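Local coordinates for putative DNA-binding protein (Salmonella choleraesuis, PDB 2HX0) that probably binds DNA and also binds magnesium ions, at residues A46-T57 with V114-L125. The protein carries 2 engineered substitutions. Numbering follows the deposited sequence.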
loop_
_atom_site.group_PDB
_atom_site.type_symbol
_atom_site.label_atom_id
_atom_site.label_comp_id
_atom_site.label_asym_id
_atom_site.label_seq_id
_atom_site.Cartn_x
_atom_site.Cartn_y
_atom_site.Cartn_z
ATOM N N ALA A 46 4.775 -15.198 -9.073
ATOM C CA ALA A 46 4.398 -14.873 -7.696
ATOM C C ALA A 46 4.626 -13.386 -7.465
ATOM O O ALA A 46 5.592 -12.987 -6.818
ATOM C CB ALA A 46 5.235 -15.686 -6.725
ATOM N N ALA A 47 3.714 -12.569 -7.978
ATOM C CA ALA A 47 3.864 -11.130 -7.877
ATOM C C ALA A 47 2.803 -10.446 -7.032
ATOM O O ALA A 47 1.789 -11.043 -6.679
ATOM C CB ALA A 47 3.878 -10.524 -9.290
ATOM N N TRP A 48 3.062 -9.189 -6.694
ATOM C CA TRP A 48 2.115 -8.398 -5.916
ATOM C C TRP A 48 2.349 -6.936 -6.261
ATOM O O TRP A 48 3.413 -6.573 -6.762
ATOM C CB TRP A 48 2.307 -8.659 -4.407
ATOM C CG TRP A 48 3.309 -7.786 -3.683
ATOM C CD1 TRP A 48 3.044 -6.660 -2.956
ATOM C CD2 TRP A 48 4.721 -8.005 -3.579
ATOM N NE1 TRP A 48 4.201 -6.167 -2.402
ATOM C CE2 TRP A 48 5.246 -6.974 -2.769
ATOM C CE3 TRP A 48 5.593 -8.974 -4.092
ATOM C CZ2 TRP A 48 6.608 -6.886 -2.456
ATOM C CZ3 TRP A 48 6.947 -8.886 -3.783
ATOM C CH2 TRP A 48 7.440 -7.846 -2.970
ATOM N N ILE A 49 1.343 -6.101 -6.031
ATOM C CA ILE A 49 1.486 -4.680 -6.320
ATOM C C ILE A 49 2.172 -4.041 -5.120
ATOM O O ILE A 49 1.596 -3.963 -4.034
ATOM C CB ILE A 49 0.122 -4.002 -6.524
ATOM C CG1 ILE A 49 -0.710 -4.788 -7.540
ATOM C CG2 ILE A 49 0.339 -2.571 -7.002
ATOM C CD1 ILE A 49 -0.133 -4.946 -8.976
ATOM N N ALA A 50 3.410 -3.597 -5.318
ATOM C CA ALA A 50 4.181 -2.988 -4.239
ATOM C C ALA A 50 3.961 -1.485 -4.122
ATOM O O ALA A 50 4.252 -0.892 -3.087
ATOM C CB ALA A 50 5.673 -3.287 -4.427
ATOM N N GLY A 51 3.453 -0.873 -5.183
ATOM C CA GLY A 51 3.204 0.558 -5.160
ATOM C C GLY A 51 2.398 0.958 -6.376
ATOM O O GLY A 51 2.589 0.400 -7.453
ATOM N N CYS A 52 1.486 1.911 -6.214
ATOM C CA CYS A 52 0.672 2.349 -7.343
ATOM C C CYS A 52 0.031 3.708 -7.131
ATOM O O CYS A 52 -0.491 4.009 -6.055
ATOM C CB CYS A 52 -0.427 1.318 -7.637
ATOM S SG CYS A 52 -1.519 1.738 -9.033
ATOM N N THR A 53 0.085 4.531 -8.169
ATOM C CA THR A 53 -0.528 5.848 -8.124
ATOM C C THR A 53 -0.964 6.183 -9.538
ATOM O O THR A 53 -0.358 5.723 -10.500
ATOM C CB THR A 53 0.451 6.920 -7.621
ATOM O OG1 THR A 53 -0.244 8.165 -7.490
ATOM C CG2 THR A 53 1.609 7.095 -8.584
ATOM N N GLY A 54 -2.021 6.974 -9.668
ATOM C CA GLY A 54 -2.490 7.323 -10.993
ATOM C C GLY A 54 -3.907 7.843 -11.003
ATOM O O GLY A 54 -4.443 8.236 -9.971
ATOM N N SER A 55 -4.519 7.815 -12.181
ATOM C CA SER A 55 -5.874 8.314 -12.361
ATOM C C SER A 55 -6.662 7.424 -13.311
ATOM O O SER A 55 -6.094 6.784 -14.192
ATOM C CB SER A 55 -5.814 9.738 -12.914
ATOM O OG SER A 55 -5.008 9.792 -14.077
ATOM N N LEU A 56 -7.977 7.394 -13.126
ATOM C CA LEU A 56 -8.845 6.584 -13.970
ATOM C C LEU A 56 -10.049 7.375 -14.450
ATOM O O LEU A 56 -10.441 8.370 -13.837
ATOM C CB LEU A 56 -9.351 5.362 -13.206
ATOM C CG LEU A 56 -8.328 4.374 -12.644
ATOM C CD1 LEU A 56 -9.044 3.342 -11.796
ATOM C CD2 LEU A 56 -7.566 3.697 -13.781
ATOM N N THR A 57 -10.625 6.911 -15.554
ATOM C CA THR A 57 -11.812 7.515 -16.138
ATOM C C THR A 57 -12.951 6.532 -15.884
ATOM O O THR A 57 -13.962 6.877 -15.271
ATOM C CB THR A 57 -11.634 7.736 -17.646
ATOM O OG1 THR A 57 -10.610 8.714 -17.862
ATOM C CG2 THR A 57 -12.934 8.219 -18.276
ATOM N N VAL A 114 -7.287 3.913 -17.696
ATOM C CA VAL A 114 -6.381 4.986 -17.296
ATOM C C VAL A 114 -6.811 6.344 -17.845
ATOM O O VAL A 114 -7.194 6.467 -19.012
ATOM C CB VAL A 114 -4.945 4.676 -17.778
ATOM C CG1 VAL A 114 -3.992 5.798 -17.386
ATOM C CG2 VAL A 114 -4.482 3.362 -17.177
ATOM N N ARG A 115 -6.740 7.369 -17.001
ATOM C CA ARG A 115 -7.111 8.713 -17.422
ATOM C C ARG A 115 -5.876 9.429 -17.960
ATOM O O ARG A 115 -5.785 9.700 -19.157
ATOM C CB ARG A 115 -7.723 9.488 -16.249
ATOM C CG ARG A 115 -8.299 10.847 -16.630
ATOM C CD ARG A 115 -9.451 11.221 -15.708
ATOM N NE ARG A 115 -9.057 11.281 -14.302
ATOM C CZ ARG A 115 -8.338 12.262 -13.766
ATOM N NH1 ARG A 115 -7.932 13.278 -14.519
ATOM N NH2 ARG A 115 -8.024 12.231 -12.476
ATOM N N THR A 116 -4.920 9.721 -17.082
ATOM C CA THR A 116 -3.695 10.386 -17.507
ATOM C C THR A 116 -2.487 9.471 -17.340
ATOM O O THR A 116 -1.544 9.538 -18.127
ATOM C CB THR A 116 -3.429 11.691 -16.715
ATOM O OG1 THR A 116 -3.237 11.389 -15.329
ATOM C CG2 THR A 116 -4.594 12.654 -16.873
ATOM N N THR A 117 -2.518 8.604 -16.333
ATOM C CA THR A 117 -1.387 7.716 -16.095
ATOM C C THR A 117 -1.667 6.723 -14.971
ATOM O O THR A 117 -2.589 6.901 -14.181
ATOM C CB THR A 117 -0.132 8.538 -15.675
ATOM O OG1 THR A 117 1.037 7.711 -15.721
ATOM C CG2 THR A 117 -0.289 9.046 -14.242
ATOM N N LEU A 118 -0.876 5.661 -14.924
ATOM C CA LEU A 118 -0.958 4.699 -13.831
ATOM C C LEU A 118 0.479 4.243 -13.635
ATOM O O LEU A 118 1.054 3.584 -14.497
ATOM C CB LEU A 118 -1.859 3.503 -14.144
ATOM C CG LEU A 118 -2.129 2.741 -12.834
ATOM C CD1 LEU A 118 -3.039 3.587 -11.941
ATOM C CD2 LEU A 118 -2.771 1.394 -13.114
ATOM N N GLU A 119 1.068 4.635 -12.509
ATOM C CA GLU A 119 2.448 4.288 -12.191
ATOM C C GLU A 119 2.426 3.098 -11.256
ATOM O O GLU A 119 1.736 3.116 -10.244
ATOM C CB GLU A 119 3.134 5.476 -11.524
ATOM C CG GLU A 119 3.321 6.666 -12.461
ATOM C CD GLU A 119 3.786 7.920 -11.745
ATOM O OE1 GLU A 119 4.567 7.805 -10.776
ATOM O OE2 GLU A 119 3.382 9.028 -12.161
ATOM N N LEU A 120 3.193 2.069 -11.596
ATOM C CA LEU A 120 3.211 0.857 -10.800
ATOM C C LEU A 120 4.591 0.314 -10.494
ATOM O O LEU A 120 5.497 0.390 -11.317
ATOM C CB LEU A 120 2.456 -0.255 -11.536
ATOM C CG LEU A 120 0.960 -0.156 -11.808
ATOM C CD1 LEU A 120 0.646 -0.786 -13.155
ATOM C CD2 LEU A 120 0.199 -0.858 -10.693
ATOM N N VAL A 121 4.741 -0.227 -9.290
ATOM C CA VAL A 121 5.969 -0.907 -8.913
ATOM C C VAL A 121 5.447 -2.293 -8.552
ATOM O O VAL A 121 4.657 -2.445 -7.616
ATOM C CB VAL A 121 6.669 -0.288 -7.700
ATOM C CG1 VAL A 121 7.861 -1.164 -7.306
ATOM C CG2 VAL A 121 7.157 1.097 -8.046
ATOM N N ILE A 122 5.851 -3.290 -9.328
ATOM C CA ILE A 122 5.401 -4.653 -9.103
ATOM C C ILE A 122 6.532 -5.527 -8.584
ATOM O O ILE A 122 7.626 -5.528 -9.136
ATOM C CB ILE A 122 4.853 -5.258 -10.413
ATOM C CG1 ILE A 122 3.633 -4.449 -10.876
ATOM C CG2 ILE A 122 4.502 -6.730 -10.206
ATOM C CD1 ILE A 122 3.895 -3.053 -11.334
ATOM N N GLY A 123 6.263 -6.257 -7.506
ATOM C CA GLY A 123 7.270 -7.143 -6.953
ATOM C C GLY A 123 7.018 -8.570 -7.401
ATOM O O GLY A 123 5.870 -8.975 -7.565
ATOM N N GLU A 124 8.095 -9.316 -7.629
ATOM C CA GLU A 124 8.021 -10.722 -8.033
ATOM C C GLU A 124 8.893 -11.490 -7.041
ATOM O O GLU A 124 9.991 -11.048 -6.703
ATOM C CB GLU A 124 8.558 -10.910 -9.459
ATOM C CG GLU A 124 8.941 -12.358 -9.817
ATOM C CD GLU A 124 7.750 -13.271 -10.095
ATOM O OE1 GLU A 124 6.618 -12.937 -9.694
ATOM O OE2 GLU A 124 7.952 -14.338 -10.712
ATOM N N LEU A 125 8.398 -12.630 -6.571
ATOM C CA LEU A 125 9.134 -13.452 -5.606
ATOM C C LEU A 125 9.663 -14.683 -6.345
ATOM O O LEU A 125 8.975 -15.698 -6.449
ATOM C CB LEU A 125 8.187 -13.860 -4.473
ATOM C CG LEU A 125 7.527 -12.659 -3.784
ATOM C CD1 LEU A 125 6.312 -13.108 -2.983
ATOM C CD2 LEU A 125 8.547 -11.962 -2.901
#
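W48 lays one face of its six-membered ring over G123, whose CA stands 3.9 Å from the centre of that six-membered ring in a CH-pi contact. Glycine suits the place, since a side chain here would collide with the indole. With CG set between its backbone N and carbonyl carbon (chi1 89°), the ring swings over the neighbouring strand, where W48 CZ3 also touches L125 CD2 at 3.6 Å. On the face carrying I49 and C52, the middle of the contact is apolar: C52 SG reaches L120 CD2 at 3.5 Å and also touches L118. G54 has backbone angles that by themselves call for glycine, and T117 O and L118 CD1 fill the place of a CB. These are two antiparallel neighbours in the main sheet of the PCC domain, interrupted by a classic beta bulge in which A50 and G51 both face V121; A50 N gives V121 O a bond of 2.9 Å, G51 N a weaker one. Near the other end of strand 47-56, S55 OG and T116 OG1 share a hydrogen bond of 2.7 Å, while S55 CB lies over one face of the R115 guanidinium. R115 NE, with L56 O in the guanidinium plane, bonds that oxygen at 3.3 Å from above its carbonyl plane; E77, a magnesium ligand seen in this protein though without metal in this chain, takes NH2 in a salt bridge. E124 bends at chi2 (76°) to bring OE1 to A46 N at 3.0 Å, and its OE2 accepts a hydrogen bond from R45 N and forms a salt bridge with R148. Beside T53 CG2, the carboxylate of E119 continues into the second subunit, bonding T84 and the magnesium ligand H91 and pairing with R132, all of that subunit.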